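Local coordinates for erythrocyte membrane protein 1 (Plasmodium falciparum, PDB 6S8T) that binds the host receptor ICAM-1 through this DBLbeta domain, one piece of a much longer surface protein of malaria-infected red blood cells, at residues Cys61-Gln66 against Val145-Lys150; Gln371-Phe376 against Thr402-Leu407. One frame throughout, in Å; residues are numbered along the deposited sequence.

Contact 1 (Cys61-Gln66 against Val145-Lys150); sequences CNITLQ and VQLAAK
Ile-63 lays its side chain over helix 137-163, on Leu-147 and Lys-150, which are one turn apart. Its CG1 is anti to the backbone N (chi1 180°). The chain stays extended at chi2, and CD1 reaches the helix at the base of Leu-147, with Ile-63 CD1 3.8 Å from Leu-147 CB. Ile-63 CD1 also lies 3.9 Å from the backbone N of Leu-147, so the methyl sits against the helix backbone as well as the side chain. The two side chains meet at a slant.

The other branch serves Lys-150. Ile-63 CG2 touches Lys-150 CD at 3.7 Å, and the two side chains run past each other in opposite directions. The lysine is extended as far as CE and bends at chi4 (-62°), which turns NZ off the line of the chain. Lys-150 CE lies 3.6 Å from the carbonyl O of Cys-61. NZ makes a long, weak ion pair with Glu-267.

Leu-147 reaches back toward the loop. Leu-147 CD1 comes within 3.5 Å of the backbone O of Thr-64. No hydrogen bond joins the two segments, so apolar and van der Waals contacts carry the contact.

A disulfide from Cys-61 to Cys-266 ties the loop to helix 246-268. The same helix touches the side chains of Gln-146 and Ala-149, and its Gln-259 O accepts a hydrogen bond from Gln-146 NE2. A long loop is thus tied to helix 246-268 by a disulfide and laid by Ile-63 on helix 137-163, an example of the disulfide-braced, largely helical Duffy-binding-like (DBL) fold.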
# COMPACT_ATOMS: atom_id res chain seq x y z
N CYS A 61 -5.71 9.15 -22.03
CA CYS A 61 -6.63 9.74 -21.07
C CYS A 61 -8.08 9.72 -21.54
O CYS A 61 -8.96 10.13 -20.78
CB CYS A 61 -6.20 11.18 -20.76
SG CYS A 61 -4.48 11.36 -20.22
N ASN A 62 -8.34 9.26 -22.76
CA ASN A 62 -9.69 9.15 -23.29
C ASN A 62 -10.20 7.71 -23.29
O ASN A 62 -11.17 7.40 -24.00
CB ASN A 62 -9.76 9.72 -24.71
CG ASN A 62 -9.54 11.22 -24.74
OD1 ASN A 62 -9.85 11.93 -23.78
ND2 ASN A 62 -9.00 11.71 -25.85
N ILE A 63 -9.58 6.82 -22.51
CA ILE A 63 -10.04 5.44 -22.43
C ILE A 63 -11.38 5.40 -21.72
O ILE A 63 -11.57 6.02 -20.66
CB ILE A 63 -8.99 4.56 -21.74
CG1 ILE A 63 -9.48 3.11 -21.65
CG2 ILE A 63 -8.64 5.10 -20.36
CD1 ILE A 63 -8.45 2.15 -21.09
N THR A 64 -12.33 4.67 -22.29
CA THR A 64 -13.70 4.63 -21.81
C THR A 64 -14.03 3.24 -21.27
O THR A 64 -13.16 2.36 -21.17
CB THR A 64 -14.67 5.04 -22.92
OG1 THR A 64 -14.59 4.09 -23.99
CG2 THR A 64 -14.31 6.42 -23.45
N LEU A 65 -15.30 3.03 -20.94
CA LEU A 65 -15.78 1.73 -20.48
C LEU A 65 -15.94 0.74 -21.62
O LEU A 65 -16.03 -0.47 -21.36
CB LEU A 65 -17.11 1.89 -19.73
CG LEU A 65 -17.09 2.30 -18.26
CD1 LEU A 65 -16.49 3.69 -18.05
CD2 LEU A 65 -18.50 2.24 -17.69
N GLN A 66 -15.99 1.21 -22.86
CA GLN A 66 -16.09 0.31 -24.00
C GLN A 66 -14.79 -0.44 -24.26
O GLN A 66 -14.82 -1.52 -24.85
CB GLN A 66 -16.50 1.08 -25.26
CG GLN A 66 -17.89 1.70 -25.18
CD GLN A 66 -18.22 2.50 -26.43
OE1 GLN A 66 -19.38 2.84 -26.67
NE2 GLN A 66 -17.21 2.79 -27.23
N VAL A 145 -6.01 -3.19 -17.48
CA VAL A 145 -5.16 -2.73 -16.39
C VAL A 145 -5.07 -1.21 -16.39
O VAL A 145 -5.08 -0.57 -15.33
CB VAL A 145 -3.76 -3.38 -16.49
CG1 VAL A 145 -2.81 -2.77 -15.47
CG2 VAL A 145 -3.87 -4.88 -16.27
N GLN A 146 -4.98 -0.60 -17.58
CA GLN A 146 -4.94 0.85 -17.66
C GLN A 146 -6.29 1.47 -17.30
O GLN A 146 -6.33 2.57 -16.72
CB GLN A 146 -4.51 1.29 -19.06
CG GLN A 146 -3.04 1.06 -19.36
CD GLN A 146 -2.64 1.55 -20.74
OE1 GLN A 146 -3.16 1.07 -21.75
NE2 GLN A 146 -1.72 2.50 -20.80
N LEU A 147 -7.39 0.80 -17.63
CA LEU A 147 -8.70 1.31 -17.23
C LEU A 147 -8.86 1.29 -15.72
O LEU A 147 -9.36 2.25 -15.13
CB LEU A 147 -9.81 0.49 -17.90
CG LEU A 147 -11.24 0.89 -17.51
CD1 LEU A 147 -11.58 2.27 -18.05
CD2 LEU A 147 -12.24 -0.14 -18.00
N ALA A 148 -8.43 0.20 -15.07
CA ALA A 148 -8.52 0.13 -13.62
C ALA A 148 -7.62 1.15 -12.96
O ALA A 148 -8.01 1.79 -11.97
CB ALA A 148 -8.18 -1.29 -13.14
N ALA A 149 -6.41 1.35 -13.50
CA ALA A 149 -5.48 2.31 -12.90
C ALA A 149 -6.00 3.74 -12.99
O ALA A 149 -5.86 4.52 -12.04
CB ALA A 149 -4.11 2.19 -13.58
N LYS A 150 -6.62 4.10 -14.12
CA LYS A 150 -7.12 5.46 -14.28
C LYS A 150 -8.34 5.72 -13.41
O LYS A 150 -8.43 6.76 -12.75
CB LYS A 150 -7.45 5.73 -15.75
CG LYS A 150 -8.22 7.03 -15.98
CD LYS A 150 -8.47 7.30 -17.45
CE LYS A 150 -9.38 8.50 -17.64
NZ LYS A 150 -10.73 8.29 -17.03

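Contact 2 (Gln371-Phe376 against Thr402-Leu407); sequences QAKIAF and TGDTTL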
# COMPACT_ATOMS: atom_id res chain seq x y z
N GLN A 371 15.83 -13.32 10.77
CA GLN A 371 16.05 -14.49 9.93
C GLN A 371 16.84 -14.15 8.68
O GLN A 371 17.56 -15.00 8.15
CB GLN A 371 14.71 -15.12 9.56
CG GLN A 371 13.98 -15.72 10.75
CD GLN A 371 12.75 -16.49 10.34
OE1 GLN A 371 12.01 -17.00 11.19
NE2 GLN A 371 12.51 -16.58 9.05
N ALA A 372 16.74 -12.91 8.20
CA ALA A 372 17.49 -12.50 7.01
C ALA A 372 18.99 -12.55 7.27
O ALA A 372 19.76 -13.08 6.44
CB ALA A 372 17.07 -11.10 6.57
N LYS A 373 19.44 -12.02 8.40
CA LYS A 373 20.87 -11.94 8.64
C LYS A 373 21.48 -13.26 9.11
O LYS A 373 22.69 -13.32 9.33
CB LYS A 373 21.18 -10.84 9.67
CG LYS A 373 20.58 -11.08 11.03
CD LYS A 373 21.18 -10.14 12.06
CE LYS A 373 20.94 -8.69 11.71
NZ LYS A 373 21.44 -7.79 12.79
N ILE A 374 20.68 -14.31 9.24
CA ILE A 374 21.14 -15.60 9.73
C ILE A 374 21.11 -16.66 8.64
O ILE A 374 22.03 -17.48 8.55
CB ILE A 374 20.30 -16.04 10.95
CG1 ILE A 374 20.83 -15.37 12.22
CG2 ILE A 374 20.29 -17.55 11.09
CD1 ILE A 374 20.16 -15.85 13.48
N ALA A 375 20.08 -16.66 7.79
CA ALA A 375 19.97 -17.63 6.71
C ALA A 375 21.14 -17.53 5.74
O ALA A 375 21.25 -16.54 5.00
CB ALA A 375 18.65 -17.45 5.97
N PHE A 376 22.02 -18.53 5.74
CA PHE A 376 23.18 -18.54 4.86
C PHE A 376 22.79 -18.90 3.43
O PHE A 376 21.61 -18.83 3.07
CB PHE A 376 24.24 -19.52 5.38
CG PHE A 376 24.94 -19.06 6.62
CD1 PHE A 376 25.99 -18.15 6.54
CD2 PHE A 376 24.56 -19.54 7.87
CE1 PHE A 376 26.64 -17.73 7.68
CE2 PHE A 376 25.22 -19.11 9.01
CZ PHE A 376 26.25 -18.21 8.92
N THR A 402 24.21 -1.46 4.99
CA THR A 402 24.42 -0.83 6.29
C THR A 402 25.49 -1.51 7.13
O THR A 402 25.88 -0.96 8.16
CB THR A 402 23.12 -0.80 7.09
OG1 THR A 402 22.70 -2.14 7.38
CG2 THR A 402 22.02 -0.09 6.30
N GLY A 403 25.95 -2.69 6.73
CA GLY A 403 26.93 -3.43 7.51
C GLY A 403 26.37 -4.18 8.70
O GLY A 403 27.14 -4.88 9.37
N ASP A 404 25.08 -4.07 8.98
CA ASP A 404 24.45 -4.75 10.11
C ASP A 404 24.15 -6.19 9.70
O ASP A 404 23.05 -6.52 9.26
CB ASP A 404 23.20 -4.00 10.56
CG ASP A 404 22.29 -4.83 11.45
OD1 ASP A 404 22.80 -5.51 12.37
OD2 ASP A 404 21.06 -4.81 11.24
N THR A 405 25.14 -7.06 9.85
CA THR A 405 25.03 -8.44 9.39
C THR A 405 25.21 -9.49 10.48
O THR A 405 25.13 -10.68 10.18
CB THR A 405 26.05 -8.71 8.27
OG1 THR A 405 27.37 -8.51 8.77
CG2 THR A 405 25.81 -7.77 7.09
N THR A 406 25.45 -9.09 11.73
CA THR A 406 25.65 -10.03 12.82
C THR A 406 24.64 -9.76 13.94
O THR A 406 23.99 -8.71 13.99
CB THR A 406 27.08 -9.95 13.38
OG1 THR A 406 27.34 -8.62 13.87
CG2 THR A 406 28.10 -10.29 12.30
N LEU A 407 24.52 -10.74 14.84
CA LEU A 407 23.65 -10.61 16.01
C LEU A 407 24.39 -9.83 17.09
O LEU A 407 25.30 -10.37 17.74
CB LEU A 407 23.22 -11.98 16.52
CG LEU A 407 21.93 -12.59 15.94
CD1 LEU A 407 22.05 -12.79 14.45
CD2 LEU A 407 21.62 -13.90 16.64
O HOH W 1 24.40 -11.69 7.90
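Lys-373 crosses from the end of helix 335-372 to the loop after helix 388-402. Its CB lies 4.0 Å from the backbone O of Thr-405. CG sits between the backbone N and the carbonyl carbon (chi1 63°), and it is near Leu-407 CD1. Lys-373 CD packs closer on Leu-407 CD1, at 3.7 Å, and also lies beside the O of Thr-406. The chain bends at chi3. CE comes near both Asp-404 OD1 and Thr-406 O, and NZ bonds to both.

The salt bridge from Lys-373 NZ to Asp-404 OD1 is 2.7 Å. It comes from the syn side, 31° out of the carboxylate plane. The bond from Lys-373 NZ to Thr-406 O is 3.0 Å, with the donor well above the carbonyl plane. Asp-404 is the centre of an inverse gamma turn.

Leu-407 CD1 rests against the middle of the lysine chain. Leu-407 CD1 also meets Ile-374 CG1 at 3.6 Å, where the two side chains cross at about a right angle. A water donates to Lys-373 O at 2.8 Å and to Thr-405 O at 2.6 Å, bridging the two backbones. Nearby, Lys-396 NZ bonds to the O atoms of Ala-372 and Ala-375.

This is a surface contact near the ends of helices 335-372 and 388-402, which pack on each other through Ala-372, with a lysine salt bridge and a water joining the two segments in a helical DBL domain.

How the contacts relate
Contacts 1 and 2 lie on opposite sides of the centre of the chain, with their own centres 44 Å apart. Their nearest atoms are about 31 Å apart, so they do not touch. They follow each other in series along the chain. Contact 1 is partly buried and largely apolar, and holds Cys-61 of a disulfide. Contact 2 is at the surface and is held by charge, a backbone carbonyl, water and a small apolar contact. In contact 1 a loop lies on a helix; in contact 2 the segments meet near two helix ends. The assembly holds this one chain without ICAM-1, so neither contact can be placed relative to the receptor-binding surface.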